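Local coordinates for inosine-uridine preferring nucleoside hydrolase (Gardnerella vaginalis 315-A, PDB 6BA1), which is a member of the inosine-uridine preferring nucleoside hydrolase family, with an alpha/beta fold built on one large sheet, and binds a calcium ion, at residues 48-52 / 64-68; 155-159 / 171-175; 192-198 / 294-300. One frame throughout, in Å; residues are numbered along the deposited sequence.

Contact 1 (48-52 / 64-68); sequences VRNAL and KVYKG
Val65 packs against Val48, Ala51 and Leu52 in a beta-alpha-beta unit, where helix 44-57 covers strand 64-67, an outermost strand of the central sheet. The short segments run almost exactly antiparallel, at 172°, with axes 8.8 Å apart, a spacing bridged by apolar side chains. Val65 is the first residue of the strand to meet the helix and carries most of the contact. Val65 CG1 stands anti to the backbone N (chi1 177°) and lies 3.6 Å from Val48 CG1; the two side chains pass one another running in opposing senses. The other branch, Val65 CG2, turns to the next helical turn, meeting Leu52 CD2 at 3.5 Å. Ala51 CB sits over the notch between the two methyls of Val65, 3.9 Å from Val65 CG2 and about as far from Val65 CG1, so both branches of the valine are in contact with the helix. Tyr66 follows with its side chain directed away from the helix, onto the other face of the strand, where its ring stacks with Phe113. What it offers the helix is its carbonyl: Tyr66 O is 4.0 Å from Val48 CG2. Lys67 closes the row. Its amine reaches on to Glu45 in a long, weak ion pair, while Lys67 CG only comes to 4.3 Å from Val48 CG2, a loose touch at the margin.

Contact 2 (155-159 / 171-175); sequences LMGGA and EANIS
Gly158 and Glu171 bring the two backbones closest, their CA atoms 4.9 Å apart, and Gly157 faces Asn173 at 5.5 Å. The chain leaves strand 152-156 through Gly157, whose phi of 157° belongs to glycine's part of the Ramachandran map, and through Gly158, which also has positive phi. This extended glycine segment lies beside the first turn of helix 172-176, with Glu171 at the N-cap position. The Glu171 side chain starts anti to the backbone N and bends at chi2 (-79°), folding its carboxylate back over the helix start. There Glu171 OE2 accepts Asn173 N at 3.2 Å and Glu171 OE1 accepts Ile174 N weakly. Glu171 OE1 also takes Gly158 N at 2.9 Å, met from above the carboxylate plane, so one group caps the helix and grips the loop together. A second polar tie runs from Asn173 ND2 to Met156 O at 3.3 Å, the donor standing 50° out of the carbonyl plane. Ile174 lays CG1 against the same loop, 3.6 Å from Gly158 CA. Met156, bent at chi2, brings its methyl CE to 3.5 Å from Asn173 ND2, the two side chains crossing at about a right angle. Around them, Asn173 touches Asp12 and Met156 touches Asp248, both ligands of the calcium ion. A carboxylate N-cap thus joins the glycine loop at the C-terminal end of strand 152-156 to helix 172-176, beside the metal site, where alpha/beta proteins of this kind commonly place their active sites.

Contact 3 (192-198 / 294-300); sequences TMIGLDV and MQVAVGV
In the central mixed sheet of this alpha/beta fold, Thr192 pairs with Gln295 and Met193 with Val296 as parallel bridges between strands 191-194 and 295-300. Met193 takes part in both hydrogen bonds between the two segments; Gln295 is also bonded to Val191 just before them. Met193 N donates to Gln295 O at 3.0 Å, whereas Met193 O receives Ala297 N at 3.0 Å, almost in line with the carbonyl (171° at the oxygen). Side chains alternate across the sheet. On the Met193 face, the methionine extends from a CG anti to the backbone N and lies side by side with Val296, Met193 CE to Val296 CG1 4.0 Å, while Met294 CE approaches Met193 CB. On the Thr192 face, Ile194 CG1 rests 4.0 Å from Ala297 CB. Beyond Gly195 the first chain turns into helix 196-199, and packing replaces sheet pairing. Asp197 is anchored through OD1 to the backbone N of Leu160 and Thr161. Strand 295-300 meanwhile makes a classic beta bulge, Val298 and Gly299 both facing Thr262, and Val298 also packs on Leu264 of the second subunit. Val198 packs against the strand next to the bulge: Val198 CG2 lies 3.7 Å from Ala297 CB, and Val198 CG1 meets Val300 CB at 3.7 Å.

Overall arrangement
All three contacts reach the same large sheet, at different distances from its calcium site. Contact 2 lies nearest the metal: the Asn173 side chain is about 4 Å from the calcium ion, compared with about 12 Å for Ala51 in contact 1 and for Ile194 in contact 3. Contacts 2 and 3 adjoin through neighbouring strands, with centres 11 Å apart; Leu155 O to Ile194 N and Gly158 O to Leu196 N, each 3.0 Å, are probable hydrogen bonds. Contact 1 lies on the opposite side of the chain's centre, its own centre 21 Å from that of contact 2 and 27 Å from that of contact 3, illustrating how one sheet connects separate packing regions.

Contact 1 (48-52 / 64-68)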
ATOM      1  N   VAL A  48      19.189  19.327 -19.403  1.00 28.45           N
ATOM      2  CA  VAL A  48      19.937  18.982 -20.600  1.00 29.09           C
ATOM      3  C   VAL A  48      21.407  19.441 -20.525  1.00 29.93           C
ATOM      4  O   VAL A  48      22.306  18.659 -20.860  1.00 29.85           O
ATOM      5  CB  VAL A  48      19.244  19.528 -21.871  1.00 30.23           C
ATOM      6  CG1 VAL A  48      20.115  19.343 -23.117  1.00 31.27           C
ATOM      7  CG2 VAL A  48      17.885  18.855 -22.045  1.00 29.53           C
ATOM      8  N   ARG A  49      21.650  20.688 -20.093  1.00 30.89           N
ATOM      9  CA  ARG A  49      23.029  21.194 -19.944  1.00 31.91           C
ATOM     10  C   ARG A  49      23.873  20.282 -19.061  1.00 31.03           C
ATOM     11  O   ARG A  49      25.036  19.994 -19.372  1.00 31.58           O
ATOM     12  CB  ARG A  49      23.064  22.601 -19.341  1.00 33.04           C
ATOM     13  CG  ARG A  49      24.449  23.261 -19.431  1.00 34.56           C
ATOM     14  CD  ARG A  49      24.739  24.247 -18.308  1.00 35.36           C
ATOM     15  NE  ARG A  49      25.209  23.636 -17.056  1.00 34.50           N
ATOM     16  CZ  ARG A  49      26.421  23.099 -16.845  1.00 34.68           C
ATOM     17  NH1 ARG A  49      27.334  23.036 -17.805  1.00 35.60           N
ATOM     18  NH2 ARG A  49      26.723  22.595 -15.660  1.00 34.07           N
ATOM     19  N   ASN A  50      23.270  19.847 -17.959  1.00 29.82           N
ATOM     20  CA  ASN A  50      23.939  19.003 -16.976  1.00 29.10           C
ATOM     21  C   ASN A  50      24.193  17.623 -17.561  1.00 28.34           C
ATOM     22  O   ASN A  50      25.310  17.106 -17.483  1.00 28.60           O
ATOM     23  CB  ASN A  50      23.088  18.899 -15.699  1.00 28.17           C
ATOM     24  CG  ASN A  50      22.835  20.256 -15.054  1.00 29.07           C
ATOM     25  OD1 ASN A  50      23.351  21.289 -15.508  1.00 30.44           O
ATOM     26  ND2 ASN A  50      22.039  20.263 -13.999  1.00 28.48           N
ATOM     27  N   ALA A  51      23.155  17.046 -18.173  1.00 27.60           N
ATOM     28  CA  ALA A  51      23.247  15.727 -18.807  1.00 27.04           C
ATOM     29  C   ALA A  51      24.403  15.645 -19.802  1.00 28.08           C
ATOM     30  O   ALA A  51      25.211  14.716 -19.741  1.00 27.94           O
ATOM     31  CB  ALA A  51      21.936  15.384 -19.491  1.00 26.59           C
ATOM     32  N   LEU A  52      24.481  16.630 -20.698  1.00 29.27           N
ATOM     33  CA  LEU A  52      25.549  16.694 -21.697  1.00 30.54           C
ATOM     34  C   LEU A  52      26.914  16.821 -21.032  1.00 31.08           C
ATOM     35  O   LEU A  52      27.812  16.023 -21.305  1.00 31.31           O
ATOM     36  CB  LEU A  52      25.331  17.869 -22.652  1.00 31.93           C
ATOM     37  CG  LEU A  52      24.127  17.793 -23.595  1.00 31.95           C
ATOM     38  CD1 LEU A  52      23.733  19.188 -24.077  1.00 33.28           C
ATOM     39  CD2 LEU A  52      24.409  16.864 -24.778  1.00 32.39           C
ATOM     40  N   LYS A  64      23.459  10.674 -26.434  1.00 30.37           N
ATOM     41  CA  LYS A  64      22.730  11.731 -27.119  1.00 31.19           C
ATOM     42  C   LYS A  64      21.591  12.196 -26.222  1.00 30.08           C
ATOM     43  O   LYS A  64      20.736  11.395 -25.833  1.00 29.17           O
ATOM     44  CB  LYS A  64      22.185  11.229 -28.452  1.00 32.33           C
ATOM     45  CG  LYS A  64      23.236  10.535 -29.305  1.00 33.44           C
ATOM     46  CD  LYS A  64      22.849  10.397 -30.769  1.00 35.14           C
ATOM     47  CE  LYS A  64      23.460   9.138 -31.425  1.00 35.88           C
ATOM     48  NZ  LYS A  64      23.914   9.443 -32.799  1.00 38.03           N
ATOM     49  N   VAL A  65      21.584  13.482 -25.888  1.00 30.32           N
ATOM     50  CA  VAL A  65      20.600  14.051 -24.966  1.00 29.44           C
ATOM     51  C   VAL A  65      19.454  14.691 -25.749  1.00 30.29           C
ATOM     52  O   VAL A  65      19.669  15.624 -26.515  1.00 31.67           O
ATOM     53  CB  VAL A  65      21.258  15.099 -24.048  1.00 29.37           C
ATOM     54  CG1 VAL A  65      20.233  15.745 -23.129  1.00 28.69           C
ATOM     55  CG2 VAL A  65      22.382  14.447 -23.245  1.00 28.72           C
ATOM     56  N   TYR A  66      18.239  14.187 -25.545  1.00 29.64           N
ATOM     57  CA  TYR A  66      17.050  14.686 -26.241  1.00 30.54           C
ATOM     58  C   TYR A  66      16.269  15.634 -25.339  1.00 30.11           C
ATOM     59  O   TYR A  66      16.525  15.725 -24.146  1.00 29.00           O
ATOM     60  CB  TYR A  66      16.184  13.521 -26.720  1.00 30.49           C
ATOM     61  CG  TYR A  66      16.923  12.620 -27.684  1.00 31.20           C
ATOM     62  CD1 TYR A  66      16.764  12.748 -29.058  1.00 32.95           C
ATOM     63  CD2 TYR A  66      17.805  11.646 -27.217  1.00 30.32           C
ATOM     64  CE1 TYR A  66      17.451  11.917 -29.943  1.00 33.78           C
ATOM     65  CE2 TYR A  66      18.498  10.819 -28.086  1.00 31.11           C
ATOM     66  CZ  TYR A  66      18.320  10.953 -29.445  1.00 32.83           C
ATOM     67  OH  TYR A  66      19.012  10.123 -30.301  1.00 33.76           O
ATOM     68  N   LYS A  67      15.313  16.336 -25.933  1.00 31.17           N
ATOM     69  CA  LYS A  67      14.648  17.467 -25.310  1.00 31.30           C
ATOM     70  C   LYS A  67      13.159  17.150 -25.118  1.00 31.05           C
ATOM     71  O   LYS A  67      12.390  17.132 -26.080  1.00 32.22           O
ATOM     72  CB  LYS A  67      14.847  18.714 -26.194  1.00 33.15           C
ATOM     73  CG  LYS A  67      15.521  19.896 -25.509  1.00 33.35           C
ATOM     74  CD  LYS A  67      16.044  20.892 -26.532  1.00 35.33           C
ATOM     75  CE  LYS A  67      16.758  22.055 -25.873  1.00 35.76           C
ATOM     76  NZ  LYS A  67      17.064  23.141 -26.848  1.00 37.96           N
ATOM     77  N   GLY A  68      12.768  16.857 -23.879  1.00 29.67           N
ATOM     78  CA  GLY A  68      11.363  16.619 -23.532  1.00 29.46           C
ATOM     79  C   GLY A  68      10.593  17.900 -23.248  1.00 30.23           C
ATOM     80  O   GLY A  68      10.980  18.965 -23.693  1.00 31.34           O
TER

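Contact 2 (155-159 / 171-175)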
ATOM      1  N   LEU A 155      10.430   2.934 -13.346  1.00 20.90           N
ATOM      2  CA  LEU A 155      10.505   4.315 -12.850  1.00 20.50           C
ATOM      3  C   LEU A 155      10.949   4.409 -11.401  1.00 20.18           C
ATOM      4  O   LEU A 155      10.901   3.425 -10.667  1.00 20.30           O
ATOM      5  CB  LEU A 155       9.150   5.009 -13.010  1.00 20.78           C
ATOM      6  CG  LEU A 155       8.025   4.591 -12.053  1.00 20.99           C
ATOM      7  CD1 LEU A 155       7.849   5.587 -10.909  1.00 20.76           C
ATOM      8  CD2 LEU A 155       6.707   4.416 -12.787  1.00 21.68           C
ATOM      9  N   MET A 156      11.387   5.604 -11.016  1.00 19.95           N
ATOM     10  CA  MET A 156      11.557   5.981  -9.615  1.00 19.89           C
ATOM     11  C   MET A 156      10.528   7.058  -9.336  1.00 20.02           C
ATOM     12  O   MET A 156      10.474   8.075 -10.025  1.00 20.07           O
ATOM     13  CB  MET A 156      12.992   6.451  -9.314  1.00 19.81           C
ATOM     14  CG  MET A 156      13.151   7.659  -8.380  1.00 19.96           C
ATOM     15  SD  MET A 156      12.295   7.593  -6.787  1.00 20.26           S
ATOM     16  CE  MET A 156      12.353   9.328  -6.302  1.00 20.60           C
ATOM     17  N   GLY A 157       9.716   6.816  -8.317  1.00 20.23           N
ATOM     18  CA  GLY A 157       8.632   7.711  -7.944  1.00 20.52           C
ATOM     19  C   GLY A 157       7.528   7.013  -7.167  1.00 20.90           C
ATOM     20  O   GLY A 157       7.473   5.783  -7.109  1.00 20.97           O
ATOM     21  N   GLY A 158       6.652   7.814  -6.576  1.00 21.29           N
ATOM     22  CA  GLY A 158       5.521   7.314  -5.796  1.00 21.85           C
ATOM     23  C   GLY A 158       5.874   6.760  -4.426  1.00 22.10           C
ATOM     24  O   GLY A 158       7.046   6.689  -4.035  1.00 21.87           O
ATOM     25  N   ALA A 159       4.816   6.395  -3.702  1.00 22.77           N
ATOM     26  CA  ALA A 159       4.916   5.703  -2.419  1.00 23.31           C
ATOM     27  C   ALA A 159       3.615   4.940  -2.212  1.00 24.04           C
ATOM     28  O   ALA A 159       2.557   5.559  -2.123  1.00 24.52           O
ATOM     29  CB  ALA A 159       5.144   6.684  -1.290  1.00 23.73           C
ATOM     30  N   GLU A 171       4.596  11.684  -3.672  1.00 23.47           N
ATOM     31  CA  GLU A 171       6.045  11.761  -3.828  1.00 22.93           C
ATOM     32  C   GLU A 171       6.407  12.723  -4.971  1.00 22.75           C
ATOM     33  O   GLU A 171       5.666  12.839  -5.947  1.00 22.78           O
ATOM     34  CB  GLU A 171       6.611  10.358  -4.064  1.00 22.33           C
ATOM     35  CG  GLU A 171       8.117  10.274  -4.295  1.00 21.86           C
ATOM     36  CD  GLU A 171       8.555  10.656  -5.704  1.00 21.40           C
ATOM     37  OE1 GLU A 171       7.755  10.479  -6.660  1.00 21.32           O
ATOM     38  OE2 GLU A 171       9.694  11.162  -5.861  1.00 21.30           O
ATOM     39  N   ALA A 172       7.562  13.387  -4.846  1.00 22.74           N
ATOM     40  CA  ALA A 172       8.016  14.465  -5.751  1.00 22.85           C
ATOM     41  C   ALA A 172       7.754  14.268  -7.257  1.00 22.50           C
ATOM     42  O   ALA A 172       6.989  15.029  -7.851  1.00 22.99           O
ATOM     43  CB  ALA A 172       9.491  14.744  -5.512  1.00 22.81           C
ATOM     44  N   ASN A 173       8.399  13.264  -7.864  1.00 21.84           N
ATOM     45  CA  ASN A 173       8.265  12.998  -9.308  1.00 21.67           C
ATOM     46  C   ASN A 173       6.794  12.781  -9.758  1.00 22.02           C
ATOM     47  O   ASN A 173       6.399  13.207 -10.856  1.00 22.41           O
ATOM     48  CB  ASN A 173       9.153  11.806  -9.732  1.00 21.05           C
ATOM     49  CG  ASN A 173      10.657  12.097  -9.596  1.00 20.90           C
ATOM     50  OD1 ASN A 173      11.127  13.214  -9.870  1.00 21.27           O
ATOM     51  ND2 ASN A 173      11.419  11.090  -9.178  1.00 20.54           N
ATOM     52  N   ILE A 174       5.986  12.162  -8.902  1.00 22.09           N
ATOM     53  CA  ILE A 174       4.560  11.994  -9.176  1.00 22.63           C
ATOM     54  C   ILE A 174       3.816  13.306  -8.919  1.00 23.42           C
ATOM     55  O   ILE A 174       2.921  13.672  -9.675  1.00 24.06           O
ATOM     56  CB  ILE A 174       3.933  10.865  -8.313  1.00 22.64           C
ATOM     57  CG1 ILE A 174       4.653   9.530  -8.554  1.00 22.04           C
ATOM     58  CG2 ILE A 174       2.436  10.717  -8.613  1.00 23.40           C
ATOM     59  CD1 ILE A 174       4.350   8.868  -9.879  1.00 22.14           C
ATOM     60  N   SER A 175       4.191  14.000  -7.847  1.00 23.55           N
ATOM     61  CA  SER A 175       3.595  15.289  -7.476  1.00 24.45           C
ATOM     62  C   SER A 175       3.626  16.313  -8.604  1.00 24.93           C
ATOM     63  O   SER A 175       2.646  17.024  -8.809  1.00 25.84           O
ATOM     64  CB  SER A 175       4.285  15.863  -6.236  1.00 24.61           C
ATOM     65  OG  SER A 175       3.918  17.215  -6.017  1.00 25.59           O
TER

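Contact 3 (192-198 / 294-300)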
ATOM      1  N   THR A 192       7.553  -1.023 -13.555  1.00 23.35           N
ATOM      2  CA  THR A 192       7.992  -1.421 -12.225  1.00 23.05           C
ATOM      3  C   THR A 192       8.231  -0.142 -11.436  1.00 22.21           C
ATOM      4  O   THR A 192       9.178   0.579 -11.697  1.00 21.64           O
ATOM      5  CB  THR A 192       9.292  -2.253 -12.270  1.00 23.06           C
ATOM      6  OG1 THR A 192       9.049  -3.479 -12.963  1.00 24.03           O
ATOM      7  CG2 THR A 192       9.810  -2.566 -10.865  1.00 22.91           C
ATOM      8  N   MET A 193       7.348   0.152 -10.490  1.00 22.30           N
ATOM      9  CA  MET A 193       7.489   1.344  -9.656  1.00 21.74           C
ATOM     10  C   MET A 193       8.498   1.082  -8.552  1.00 21.53           C
ATOM     11  O   MET A 193       8.362   0.113  -7.824  1.00 22.02           O
ATOM     12  CB  MET A 193       6.144   1.739  -9.051  1.00 22.12           C
ATOM     13  CG  MET A 193       6.202   2.978  -8.170  1.00 21.76           C
ATOM     14  SD  MET A 193       4.584   3.371  -7.504  1.00 22.43           S
ATOM     15  CE  MET A 193       5.018   3.738  -5.806  1.00 22.41           C
ATOM     16  N   ILE A 194       9.504   1.946  -8.441  1.00 20.99           N
ATOM     17  CA  ILE A 194      10.455   1.902  -7.334  1.00 20.98           C
ATOM     18  C   ILE A 194      10.285   3.187  -6.541  1.00 20.83           C
ATOM     19  O   ILE A 194      10.909   4.203  -6.835  1.00 20.49           O
ATOM     20  CB  ILE A 194      11.882   1.634  -7.844  1.00 20.80           C
ATOM     21  CG1 ILE A 194      11.967   0.163  -8.238  1.00 21.26           C
ATOM     22  CG2 ILE A 194      12.943   1.921  -6.782  1.00 20.88           C
ATOM     23  CD1 ILE A 194      12.904  -0.101  -9.369  1.00 21.18           C
ATOM     24  N   GLY A 195       9.404   3.114  -5.544  1.00 21.26           N
ATOM     25  CA  GLY A 195       9.013   4.263  -4.742  1.00 21.37           C
ATOM     26  C   GLY A 195       9.738   4.351  -3.419  1.00 21.77           C
ATOM     27  O   GLY A 195      10.669   3.589  -3.156  1.00 21.92           O
ATOM     28  N   LEU A 196       9.269   5.274  -2.586  1.00 22.12           N
ATOM     29  CA  LEU A 196       9.912   5.604  -1.316  1.00 22.72           C
ATOM     30  C   LEU A 196       9.982   4.410  -0.373  1.00 23.44           C
ATOM     31  O   LEU A 196      10.986   4.231   0.318  1.00 23.91           O
ATOM     32  CB  LEU A 196       9.167   6.748  -0.613  1.00 23.19           C
ATOM     33  CG  LEU A 196       9.105   8.090  -1.335  1.00 22.80           C
ATOM     34  CD1 LEU A 196       8.405   9.108  -0.436  1.00 23.57           C
ATOM     35  CD2 LEU A 196      10.519   8.578  -1.771  1.00 22.48           C
ATOM     36  N   ASP A 197       8.910   3.606  -0.358  1.00 23.71           N
ATOM     37  CA  ASP A 197       8.869   2.338   0.396  1.00 24.54           C
ATOM     38  C   ASP A 197      10.113   1.446   0.247  1.00 24.57           C
ATOM     39  O   ASP A 197      10.412   0.646   1.137  1.00 25.50           O
ATOM     40  CB  ASP A 197       7.580   1.517   0.127  1.00 24.85           C
ATOM     41  CG  ASP A 197       6.987   1.754  -1.259  1.00 24.05           C
ATOM     42  OD1 ASP A 197       5.755   1.977  -1.322  1.00 24.33           O
ATOM     43  OD2 ASP A 197       7.734   1.729  -2.264  1.00 23.33           O
ATOM     44  N   VAL A 198      10.817   1.588  -0.870  1.00 23.72           N
ATOM     45  CA  VAL A 198      12.100   0.925  -1.086  1.00 23.77           C
ATOM     46  C   VAL A 198      13.305   1.896  -1.054  1.00 23.54           C
ATOM     47  O   VAL A 198      14.344   1.550  -0.482  1.00 24.16           O
ATOM     48  CB  VAL A 198      12.016   0.055  -2.372  1.00 23.33           C
ATOM     49  CG1 VAL A 198      13.355  -0.126  -3.058  1.00 23.06           C
ATOM     50  CG2 VAL A 198      11.397  -1.297  -2.039  1.00 24.15           C
ATOM     51  N   MET A 294       1.502  -3.841 -13.676  1.00 28.70           N
ATOM     52  CA  MET A 294       2.759  -3.362 -13.104  1.00 27.24           C
ATOM     53  C   MET A 294       3.025  -3.914 -11.708  1.00 27.06           C
ATOM     54  O   MET A 294       2.168  -4.556 -11.132  1.00 27.99           O
ATOM     55  CB  MET A 294       2.814  -1.827 -13.133  1.00 26.26           C
ATOM     56  CG  MET A 294       1.708  -1.085 -12.443  1.00 26.41           C
ATOM     57  SD  MET A 294       1.860   0.695 -12.745  1.00 25.54           S
ATOM     58  CE  MET A 294       3.172   1.136 -11.602  1.00 24.17           C
ATOM     59  N   GLN A 295       4.234  -3.679 -11.205  1.00 26.03           N
ATOM     60  CA  GLN A 295       4.710  -4.258  -9.948  1.00 26.01           C
ATOM     61  C   GLN A 295       5.365  -3.180  -9.099  1.00 24.89           C
ATOM     62  O   GLN A 295       6.216  -2.462  -9.593  1.00 24.06           O
ATOM     63  CB  GLN A 295       5.722  -5.376 -10.223  1.00 26.34           C
ATOM     64  CG  GLN A 295       5.406  -6.220 -11.451  1.00 27.35           C
ATOM     65  CD  GLN A 295       6.242  -7.483 -11.529  1.00 28.04           C
ATOM     66  OE1 GLN A 295       7.409  -7.493 -11.117  1.00 27.44           O
ATOM     67  NE2 GLN A 295       5.646  -8.560 -12.056  1.00 29.47           N
ATOM     68  N   VAL A 296       4.957  -3.057  -7.835  1.00 25.06           N
ATOM     69  CA  VAL A 296       5.522  -2.048  -6.937  1.00 24.27           C
ATOM     70  C   VAL A 296       6.531  -2.697  -6.005  1.00 24.41           C
ATOM     71  O   VAL A 296       6.283  -3.757  -5.452  1.00 25.32           O
ATOM     72  CB  VAL A 296       4.450  -1.323  -6.106  1.00 24.52           C
ATOM     73  CG1 VAL A 296       5.090  -0.242  -5.242  1.00 23.87           C
ATOM     74  CG2 VAL A 296       3.385  -0.721  -7.022  1.00 24.63           C
ATOM     75  N   ALA A 297       7.662  -2.030  -5.836  1.00 23.66           N
ATOM     76  CA  ALA A 297       8.750  -2.535  -5.029  1.00 23.88           C
ATOM     77  C   ALA A 297       8.424  -2.272  -3.585  1.00 24.34           C
ATOM     78  O   ALA A 297       8.063  -1.150  -3.233  1.00 23.98           O
ATOM     79  CB  ALA A 297      10.045  -1.832  -5.402  1.00 23.09           C
ATOM     80  N   VAL A 298       8.542  -3.312  -2.764  1.00 25.32           N
ATOM     81  CA  VAL A 298       8.286  -3.219  -1.320  1.00 26.08           C
ATOM     82  C   VAL A 298       9.483  -3.623  -0.453  1.00 26.65           C
ATOM     83  O   VAL A 298       9.689  -3.043   0.620  1.00 27.01           O
ATOM     84  CB  VAL A 298       7.065  -4.062  -0.910  1.00 27.21           C
ATOM     85  CG1 VAL A 298       6.591  -3.644   0.475  1.00 27.95           C
ATOM     86  CG2 VAL A 298       5.933  -3.920  -1.931  1.00 26.92           C
ATOM     87  N   GLY A 299      10.245  -4.625  -0.895  1.00 26.95           N
ATOM     88  CA  GLY A 299      11.499  -5.028  -0.247  1.00 27.57           C
ATOM     89  C   GLY A 299      12.691  -4.801  -1.150  1.00 26.77           C
ATOM     90  O   GLY A 299      12.535  -4.709  -2.366  1.00 25.97           O
ATOM     91  N   VAL A 300      13.880  -4.732  -0.557  1.00 27.19           N
ATOM     92  CA  VAL A 300      15.111  -4.438  -1.294  1.00 26.62           C
ATOM     93  C   VAL A 300      16.354  -4.963  -0.561  1.00 27.73           C
ATOM     94  O   VAL A 300      16.422  -4.929   0.668  1.00 28.69           O
ATOM     95  CB  VAL A 300      15.236  -2.915  -1.575  1.00 25.51           C
ATOM     96  CG1 VAL A 300      15.117  -2.090  -0.294  1.00 25.93           C
ATOM     97  CG2 VAL A 300      16.533  -2.583  -2.308  1.00 25.10           C
TER